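Local coordinates for bottromycin amidohydrolase (Streptomyces purpureus, PDB 6I5S), which acts as a thiazoline-specific, zinc-containing amidohydrolase that serves as the gatekeeper of bottromycin biosynthesis, at residues A333-T347 with S359-L372. Sequence-based numbering, arbitrary orientation.
Sequences ARALAEEGARLLVGT and SFHKEIAELTRAGL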
ATOM      1  N   ALA A 333       1.360 -10.767  13.565  1.00 32.82           N
ATOM      2  CA  ALA A 333       2.272 -10.088  12.633  1.00 27.93           C
ATOM      3  C   ALA A 333       3.605  -9.801  13.308  1.00 26.89           C
ATOM      4  O   ALA A 333       4.662 -10.067  12.733  1.00 31.88           O
ATOM      5  CB  ALA A 333       1.633  -8.797  12.115  1.00 27.87           C
ATOM      6  N   ARG A 334       3.582  -9.325  14.581  1.00 32.30           N
ATOM      7  CA  ARG A 334       4.847  -9.074  15.285  1.00 32.61           C
ATOM      8  C   ARG A 334       5.613 -10.363  15.509  1.00 33.85           C
ATOM      9  O   ARG A 334       6.837 -10.422  15.324  1.00 36.18           O
ATOM     10  CB  ARG A 334       4.630  -8.384  16.634  1.00 38.36           C
ATOM     11  CG  ARG A 334       5.985  -8.137  17.382  1.00 52.37           C
ATOM     12  CD  ARG A 334       5.829  -7.428  18.694  1.00 77.11           C
ATOM     13  NE  ARG A 334       4.966  -8.153  19.619  1.00104.41           N
ATOM     14  CZ  ARG A 334       4.827  -7.850  20.904  1.00121.58           C
ATOM     15  NH1 ARG A 334       5.515  -6.843  21.436  1.00127.30           N
ATOM     16  NH2 ARG A 334       4.004  -8.562  21.659  1.00129.03           N
ATOM     17  N   ALA A 335       4.906 -11.419  15.895  1.00 31.20           N
ATOM     18  CA  ALA A 335       5.571 -12.682  16.170  1.00 30.54           C
ATOM     19  C   ALA A 335       6.189 -13.257  14.900  1.00 31.96           C
ATOM     20  O   ALA A 335       7.279 -13.849  14.936  1.00 34.77           O
ATOM     21  CB  ALA A 335       4.565 -13.676  16.779  1.00 35.33           C
ATOM     22  N   LEU A 336       5.512 -13.075  13.768  1.00 34.16           N
ATOM     23  CA  LEU A 336       6.078 -13.486  12.485  1.00 29.06           C
ATOM     24  C   LEU A 336       7.379 -12.734  12.182  1.00 28.87           C
ATOM     25  O   LEU A 336       8.383 -13.335  11.760  1.00 35.03           O
ATOM     26  CB  LEU A 336       5.028 -13.273  11.388  1.00 27.64           C
ATOM     27  CG  LEU A 336       3.931 -14.322  11.281  1.00 31.69           C
ATOM     28  CD1 LEU A 336       2.756 -13.852  10.397  1.00 31.15           C
ATOM     29  CD2 LEU A 336       4.535 -15.601  10.722  1.00 35.34           C
ATOM     30  N   ALA A 337       7.383 -11.409  12.403  1.00 33.44           N
ATOM     31  CA  ALA A 337       8.595 -10.627  12.188  1.00 32.82           C
ATOM     32  C   ALA A 337       9.728 -11.122  13.073  1.00 41.40           C
ATOM     33  O   ALA A 337      10.871 -11.260  12.625  1.00 38.02           O
ATOM     34  CB  ALA A 337       8.313  -9.164  12.445  1.00 34.95           C
ATOM     35  N   GLU A 338       9.415 -11.460  14.326  1.00 35.99           N
ATOM     36  CA  GLU A 338      10.434 -11.982  15.234  1.00 42.37           C
ATOM     37  C   GLU A 338      10.947 -13.338  14.789  1.00 39.79           C
ATOM     38  O   GLU A 338      12.091 -13.685  15.084  1.00 42.57           O
ATOM     39  CB  GLU A 338       9.881 -12.060  16.664  1.00 49.61           C
ATOM     40  CG  GLU A 338       9.847 -10.703  17.366  1.00 67.09           C
ATOM     41  CD  GLU A 338       8.945 -10.676  18.595  1.00 86.79           C
ATOM     42  OE1 GLU A 338       8.417 -11.740  18.983  1.00 94.44           O
ATOM     43  OE2 GLU A 338       8.756  -9.578  19.166  1.00 88.51           O
ATOM     44  N   GLU A 339      10.147 -14.115  14.061  1.00 40.02           N
ATOM     45  CA  GLU A 339      10.650 -15.378  13.490  1.00 39.30           C
ATOM     46  C   GLU A 339      11.399 -15.166  12.177  1.00 38.32           C
ATOM     47  O   GLU A 339      11.905 -16.136  11.615  1.00 45.68           O
ATOM     48  CB  GLU A 339       9.511 -16.376  13.253  1.00 50.46           C
ATOM     49  CG  GLU A 339       8.809 -16.844  14.504  1.00 67.14           C
ATOM     50  CD  GLU A 339       9.673 -17.741  15.337  1.00 64.04           C
ATOM     51  OE1 GLU A 339      10.619 -18.347  14.780  1.00 69.35           O
ATOM     52  OE2 GLU A 339       9.404 -17.848  16.544  1.00 71.42           O
ATOM     53  N   GLY A 340      11.456 -13.946  11.657  1.00 37.76           N
ATOM     54  CA  GLY A 340      12.200 -13.658  10.450  1.00 43.34           C
ATOM     55  C   GLY A 340      11.359 -13.394   9.217  1.00 40.45           C
ATOM     56  O   GLY A 340      11.937 -13.263   8.127  1.00 35.17           O
ATOM     57  N   ALA A 341      10.028 -13.409   9.322  1.00 31.99           N
ATOM     58  CA  ALA A 341       9.188 -12.984   8.208  1.00 32.04           C
ATOM     59  C   ALA A 341       9.473 -11.518   7.880  1.00 30.87           C
ATOM     60  O   ALA A 341       9.947 -10.742   8.707  1.00 31.92           O
ATOM     61  CB  ALA A 341       7.694 -13.112   8.512  1.00 27.98           C
ATOM     62  N   ARG A 342       9.136 -11.144   6.666  1.00 28.39           N
ATOM     63  CA  ARG A 342       9.456  -9.826   6.131  1.00 31.16           C
ATOM     64  C   ARG A 342       8.128  -9.111   5.966  1.00 26.59           C
ATOM     65  O   ARG A 342       7.409  -9.282   4.981  1.00 29.06           O
ATOM     66  CB  ARG A 342      10.282  -9.943   4.820  1.00 29.76           C
ATOM     67  CG  ARG A 342      11.635 -10.641   5.045  1.00 31.51           C
ATOM     68  CD  ARG A 342      12.417 -10.876   3.752  1.00 36.82           C
ATOM     69  NE  ARG A 342      13.001  -9.598   3.352  1.00 38.90           N
ATOM     70  CZ  ARG A 342      13.783  -9.437   2.289  1.00 41.60           C
ATOM     71  NH1 ARG A 342      14.103 -10.478   1.528  1.00 34.97           N
ATOM     72  NH2 ARG A 342      14.243  -8.239   1.989  1.00 36.44           N
ATOM     73  N   LEU A 343       7.828  -8.248   6.911  1.00 27.99           N
ATOM     74  CA  LEU A 343       6.535  -7.581   6.885  1.00 24.47           C
ATOM     75  C   LEU A 343       6.500  -6.450   5.854  1.00 26.05           C
ATOM     76  O   LEU A 343       7.520  -5.861   5.509  1.00 28.34           O
ATOM     77  CB  LEU A 343       6.196  -7.011   8.242  1.00 25.77           C
ATOM     78  CG  LEU A 343       5.831  -8.031   9.304  1.00 28.05           C
ATOM     79  CD1 LEU A 343       5.641  -7.260  10.659  1.00 35.57           C
ATOM     80  CD2 LEU A 343       4.608  -8.767   8.982  1.00 34.16           C
ATOM     81  N   LEU A 344       5.293  -6.174   5.376  1.00 24.84           N
ATOM     82  CA  LEU A 344       5.005  -5.099   4.419  1.00 26.36           C
ATOM     83  C   LEU A 344       3.850  -4.280   4.968  1.00 26.53           C
ATOM     84  O   LEU A 344       3.025  -4.756   5.768  1.00 26.50           O
ATOM     85  CB  LEU A 344       4.621  -5.679   3.016  1.00 27.38           C
ATOM     86  CG  LEU A 344       5.653  -6.605   2.388  1.00 28.53           C
ATOM     87  CD1 LEU A 344       5.027  -7.341   1.179  1.00 26.39           C
ATOM     88  CD2 LEU A 344       6.847  -5.746   1.918  1.00 28.55           C
ATOM     89  N   VAL A 345       3.772  -3.038   4.515  1.00 24.54           N
ATOM     90  CA  VAL A 345       2.742  -2.103   4.946  1.00 22.95           C
ATOM     91  C   VAL A 345       1.769  -1.927   3.799  1.00 26.89           C
ATOM     92  O   VAL A 345       2.082  -1.218   2.827  1.00 27.32           O
ATOM     93  CB  VAL A 345       3.335  -0.758   5.363  1.00 23.73           C
ATOM     94  CG1 VAL A 345       2.258   0.098   5.857  1.00 26.12           C
ATOM     95  CG2 VAL A 345       4.439  -0.905   6.381  1.00 24.95           C
ATOM     96  N   GLY A 346       0.611  -2.582   3.877  1.00 23.61           N
ATOM     97  CA  GLY A 346      -0.406  -2.438   2.860  1.00 24.93           C
ATOM     98  C   GLY A 346      -1.741  -2.173   3.527  1.00 25.01           C
ATOM     99  O   GLY A 346      -1.936  -2.487   4.701  1.00 25.91           O
ATOM    100  N   THR A 347      -2.679  -1.608   2.752  1.00 23.44           N
ATOM    101  CA  THR A 347      -3.883  -1.041   3.345  1.00 25.78           C
ATOM    102  C   THR A 347      -5.201  -1.615   2.859  1.00 26.13           C
ATOM    103  O   THR A 347      -6.204  -1.477   3.574  1.00 24.85           O
ATOM    104  CB  THR A 347      -3.945   0.469   3.096  1.00 26.28           C
ATOM    105  OG1 THR A 347      -4.023   0.750   1.690  1.00 26.08           O
ATOM    106  CG2 THR A 347      -2.734   1.139   3.710  1.00 26.27           C
ATOM    107  N   SER A 359      -4.518   5.975   5.325  1.00 25.79           N
ATOM    108  CA  SER A 359      -4.600   4.576   5.764  1.00 25.15           C
ATOM    109  C   SER A 359      -3.217   3.930   5.825  1.00 26.95           C
ATOM    110  O   SER A 359      -2.997   2.978   6.608  1.00 28.78           O
ATOM    111  CB  SER A 359      -5.512   3.763   4.834  1.00 29.35           C
ATOM    112  OG  SER A 359      -5.050   3.723   3.495  1.00 26.94           O
ATOM    113  N   PHE A 360      -2.291   4.404   4.997  1.00 24.40           N
ATOM    114  CA  PHE A 360      -0.924   3.894   5.061  1.00 25.67           C
ATOM    115  C   PHE A 360      -0.341   4.131   6.454  1.00 26.06           C
ATOM    116  O   PHE A 360       0.272   3.236   7.063  1.00 25.26           O
ATOM    117  CB  PHE A 360      -0.058   4.556   3.993  1.00 22.25           C
ATOM    118  CG  PHE A 360       1.323   4.009   3.927  1.00 21.12           C
ATOM    119  CD1 PHE A 360       1.522   2.796   3.318  1.00 26.45           C
ATOM    120  CD2 PHE A 360       2.384   4.630   4.552  1.00 25.39           C
ATOM    121  CE1 PHE A 360       2.789   2.220   3.258  1.00 25.76           C
ATOM    122  CE2 PHE A 360       3.667   4.076   4.475  1.00 26.75           C
ATOM    123  CZ  PHE A 360       3.856   2.856   3.843  1.00 26.15           C
ATOM    124  N   HIS A 361      -0.496   5.355   6.957  1.00 24.33           N
ATOM    125  CA  HIS A 361      -0.024   5.686   8.297  1.00 27.30           C
ATOM    126  C   HIS A 361      -0.862   5.023   9.375  1.00 27.14           C
ATOM    127  O   HIS A 361      -0.335   4.756  10.454  1.00 25.36           O
ATOM    128  CB  HIS A 361       0.076   7.222   8.396  1.00 27.47           C
ATOM    129  CG  HIS A 361       1.110   7.733   7.453  1.00 25.73           C
ATOM    130  ND1 HIS A 361       2.458   7.603   7.725  1.00 29.26           N
ATOM    131  CD2 HIS A 361       1.010   8.187   6.184  1.00 26.01           C
ATOM    132  CE1 HIS A 361       3.141   8.027   6.670  1.00 30.02           C
ATOM    133  NE2 HIS A 361       2.287   8.360   5.716  1.00 29.51           N
ATOM    134  N   LYS A 362      -2.138   4.759   9.122  1.00 24.89           N
ATOM    135  CA  LYS A 362      -2.900   3.932  10.067  1.00 26.12           C
ATOM    136  C   LYS A 362      -2.333   2.528  10.172  1.00 24.87           C
ATOM    137  O   LYS A 362      -2.339   1.929  11.268  1.00 24.83           O
ATOM    138  CB  LYS A 362      -4.362   3.860   9.681  1.00 25.07           C
ATOM    139  CG  LYS A 362      -5.138   5.152   9.841  1.00 29.48           C
ATOM    140  CD  LYS A 362      -6.611   4.844   9.848  1.00 36.54           C
ATOM    141  CE  LYS A 362      -7.436   6.078   9.932  1.00 34.96           C
ATOM    142  NZ  LYS A 362      -8.879   5.764  10.198  1.00 36.19           N
ATOM    143  N   GLU A 363      -1.816   1.989   9.062  1.00 25.00           N
ATOM    144  CA  GLU A 363      -1.252   0.650   9.114  1.00 26.08           C
ATOM    145  C   GLU A 363       0.089   0.668   9.830  1.00 27.22           C
ATOM    146  O   GLU A 363       0.372  -0.239  10.611  1.00 27.91           O
ATOM    147  CB  GLU A 363      -1.096   0.080   7.708  1.00 24.99           C
ATOM    148  CG  GLU A 363      -0.516  -1.377   7.677  1.00 28.29           C
ATOM    149  CD  GLU A 363      -1.398  -2.389   8.276  1.00 41.61           C
ATOM    150  OE1 GLU A 363      -2.502  -1.999   8.724  1.00 40.43           O
ATOM    151  OE2 GLU A 363      -0.987  -3.623   8.334  1.00 35.61           O
ATOM    152  N   ILE A 364       0.905   1.723   9.633  1.00 27.41           N
ATOM    153  CA  ILE A 364       2.091   1.887  10.484  1.00 24.85           C
ATOM    154  C   ILE A 364       1.685   1.929  11.953  1.00 29.44           C
ATOM    155  O   ILE A 364       2.319   1.292  12.805  1.00 30.23           O
ATOM    156  CB  ILE A 364       2.885   3.144  10.089  1.00 28.50           C
ATOM    157  CG1 ILE A 364       3.593   2.848   8.732  1.00 32.23           C
ATOM    158  CG2 ILE A 364       3.914   3.534  11.161  1.00 30.97           C
ATOM    159  CD1 ILE A 364       4.212   4.063   8.127  1.00 32.15           C
ATOM    160  N   ALA A 365       0.603   2.634  12.261  1.00 26.84           N
ATOM    161  CA  ALA A 365       0.150   2.703  13.659  1.00 30.44           C
ATOM    162  C   ALA A 365      -0.292   1.327  14.183  1.00 27.00           C
ATOM    163  O   ALA A 365       0.018   0.965  15.314  1.00 29.24           O
ATOM    164  CB  ALA A 365      -0.984   3.727  13.774  1.00 29.05           C
ATOM    165  N   GLU A 366      -1.019   0.547  13.378  1.00 26.81           N
ATOM    166  CA  GLU A 366      -1.371  -0.814  13.784  1.00 28.00           C
ATOM    167  C   GLU A 366      -0.136  -1.653  14.091  1.00 28.26           C
ATOM    168  O   GLU A 366      -0.107  -2.383  15.097  1.00 29.36           O
ATOM    169  CB  GLU A 366      -2.182  -1.542  12.707  1.00 29.61           C
ATOM    170  CG  GLU A 366      -3.599  -1.018  12.443  1.00 32.18           C
ATOM    171  CD  GLU A 366      -4.641  -1.472  13.417  1.00 34.42           C
ATOM    172  OE1 GLU A 366      -4.399  -2.459  14.143  1.00 30.93           O
ATOM    173  OE2 GLU A 366      -5.741  -0.848  13.459  1.00 32.87           O
ATOM    174  N   LEU A 367       0.879  -1.583  13.226  1.00 29.09           N
ATOM    175  CA  LEU A 367       2.067  -2.406  13.405  1.00 26.67           C
ATOM    176  C   LEU A 367       2.883  -1.955  14.616  1.00 32.24           C
ATOM    177  O   LEU A 367       3.395  -2.785  15.372  1.00 32.02           O
ATOM    178  CB  LEU A 367       2.914  -2.350  12.126  1.00 26.28           C
ATOM    179  CG  LEU A 367       2.284  -3.071  10.926  1.00 30.32           C
ATOM    180  CD1 LEU A 367       2.971  -2.650   9.652  1.00 33.93           C
ATOM    181  CD2 LEU A 367       2.437  -4.586  11.139  1.00 35.89           C
ATOM    182  N   THR A 368       2.990  -0.641  14.847  1.00 28.50           N
ATOM    183  CA  THR A 368       3.738  -0.200  16.022  1.00 30.02           C
ATOM    184  C   THR A 368       2.957  -0.432  17.322  1.00 28.15           C
ATOM    185  O   THR A 368       3.567  -0.735  18.360  1.00 30.10           O
ATOM    186  CB  THR A 368       4.136   1.290  15.891  1.00 30.70           C
ATOM    187  OG1 THR A 368       2.987   2.115  15.630  1.00 31.33           O
ATOM    188  CG2 THR A 368       5.127   1.443  14.740  1.00 33.68           C
ATOM    189  N   ARG A 369       1.614  -0.327  17.284  1.00 29.00           N
ATOM    190  CA  ARG A 369       0.814  -0.692  18.458  1.00 33.42           C
ATOM    191  C   ARG A 369       1.055  -2.137  18.860  1.00 32.82           C
ATOM    192  O   ARG A 369       1.022  -2.464  20.041  1.00 34.32           O
ATOM    193  CB  ARG A 369      -0.690  -0.499  18.220  1.00 35.14           C
ATOM    194  CG  ARG A 369      -1.165   0.920  18.312  1.00 57.48           C
ATOM    195  CD  ARG A 369      -2.682   1.030  18.497  1.00 41.95           C
ATOM    196  NE  ARG A 369      -3.528   0.567  17.396  1.00 44.46           N
ATOM    197  CZ  ARG A 369      -3.843   1.239  16.302  1.00 44.14           C
ATOM    198  NH1 ARG A 369      -3.406   2.454  16.071  1.00 43.14           N
ATOM    199  NH2 ARG A 369      -4.651   0.670  15.455  1.00 60.02           N
ATOM    200  N   ALA A 370       1.249  -3.024  17.877  1.00 33.01           N
ATOM    201  CA  ALA A 370       1.549  -4.430  18.126  1.00 31.83           C
ATOM    202  C   ALA A 370       2.957  -4.666  18.649  1.00 40.63           C
ATOM    203  O   ALA A 370       3.255  -5.787  19.089  1.00 38.67           O
ATOM    204  CB  ALA A 370       1.324  -5.231  16.840  1.00 35.43           C
ATOM    205  N   GLY A 371       3.805  -3.636  18.671  1.00 36.27           N
ATOM    206  CA  GLY A 371       5.145  -3.734  19.243  1.00 36.53           C
ATOM    207  C   GLY A 371       6.282  -3.575  18.239  1.00 32.15           C
ATOM    208  O   GLY A 371       7.448  -3.611  18.654  1.00 39.88           O
ATOM    209  N   LEU A 372       6.018  -3.374  16.962  1.00 37.18           N
ATOM    210  CA  LEU A 372       7.098  -3.172  16.007  1.00 36.13           C
ATOM    211  C   LEU A 372       7.763  -1.824  16.260  1.00 33.53           C
ATOM    212  O   LEU A 372       7.093  -0.803  16.449  1.00 32.35           O
ATOM    213  CB  LEU A 372       6.568  -3.213  14.577  1.00 40.82           C
ATOM    214  CG  LEU A 372       7.387  -4.075  13.612  1.00 51.39           C
ATOM    215  CD1 LEU A 372       7.338  -5.473  14.023  1.00 44.71           C
ATOM    216  CD2 LEU A 372       6.889  -3.889  12.169  1.00 54.23           C
TER
HETATM  217  O   HOH W   1       0.332  -4.478   6.091  1.00 26.25           O
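Val345 meets the helix 358-369 with both branches. Its CG1, anti to the backbone N (chi1 -177°), stands over one face of the Phe360 ring, 3.4 Å from CE1, the two side chains crossing at about a right angle. The same methyl lies 3.6 Å from Glu363 CG, where the side chains run past each other in opposite directions. CG2, anti to the carbonyl carbon, reaches Leu367 CD1 at 4.0 Å, the two side chains crossing at a slant.

With CG trans to its own backbone N (chi1 -179°), Glu363 sets that methylene against Gly346 O; the bend at chi2 (66°) then turns the carboxylate toward a bridging water. That water lies 2.7 Å from Glu363 OE2 and close to Leu344 O, acceptors that compete with others for its two protons, and accepts from Gly346 N at 2.9 Å. Backbone N-H groups of Leu273 and Val274, at the start of helix 273-280, hold the two carboxylate oxygens and so fix its rotation; they would probably stabilise its negative charge.

Farther along, Leu343 CD1 packs against Leu372 CD2 at 3.9 Å, and Ala337 CB adds a contact to the other methyl of Leu372. Gly371, with positive phi, ends the helix in a Schellman motif. The poorly ordered Arg334 guanidinium lies with a face over Ala370 O; NE is 3.0 Å from that oxygen, but the angle is too poor for a hydrogen bond.

At the opposite end, Thr347 CG2 abuts Ser359 O at 3.4 Å, while OG1 bonds Asp92 and Cys349 N. Val345 pairs through its backbone with Ala93, and zinc ligand Asp348 follows Thr347: a strand-to-helix unit consistent with the last βα step of an amidohydrolase (β/α)8 barrel.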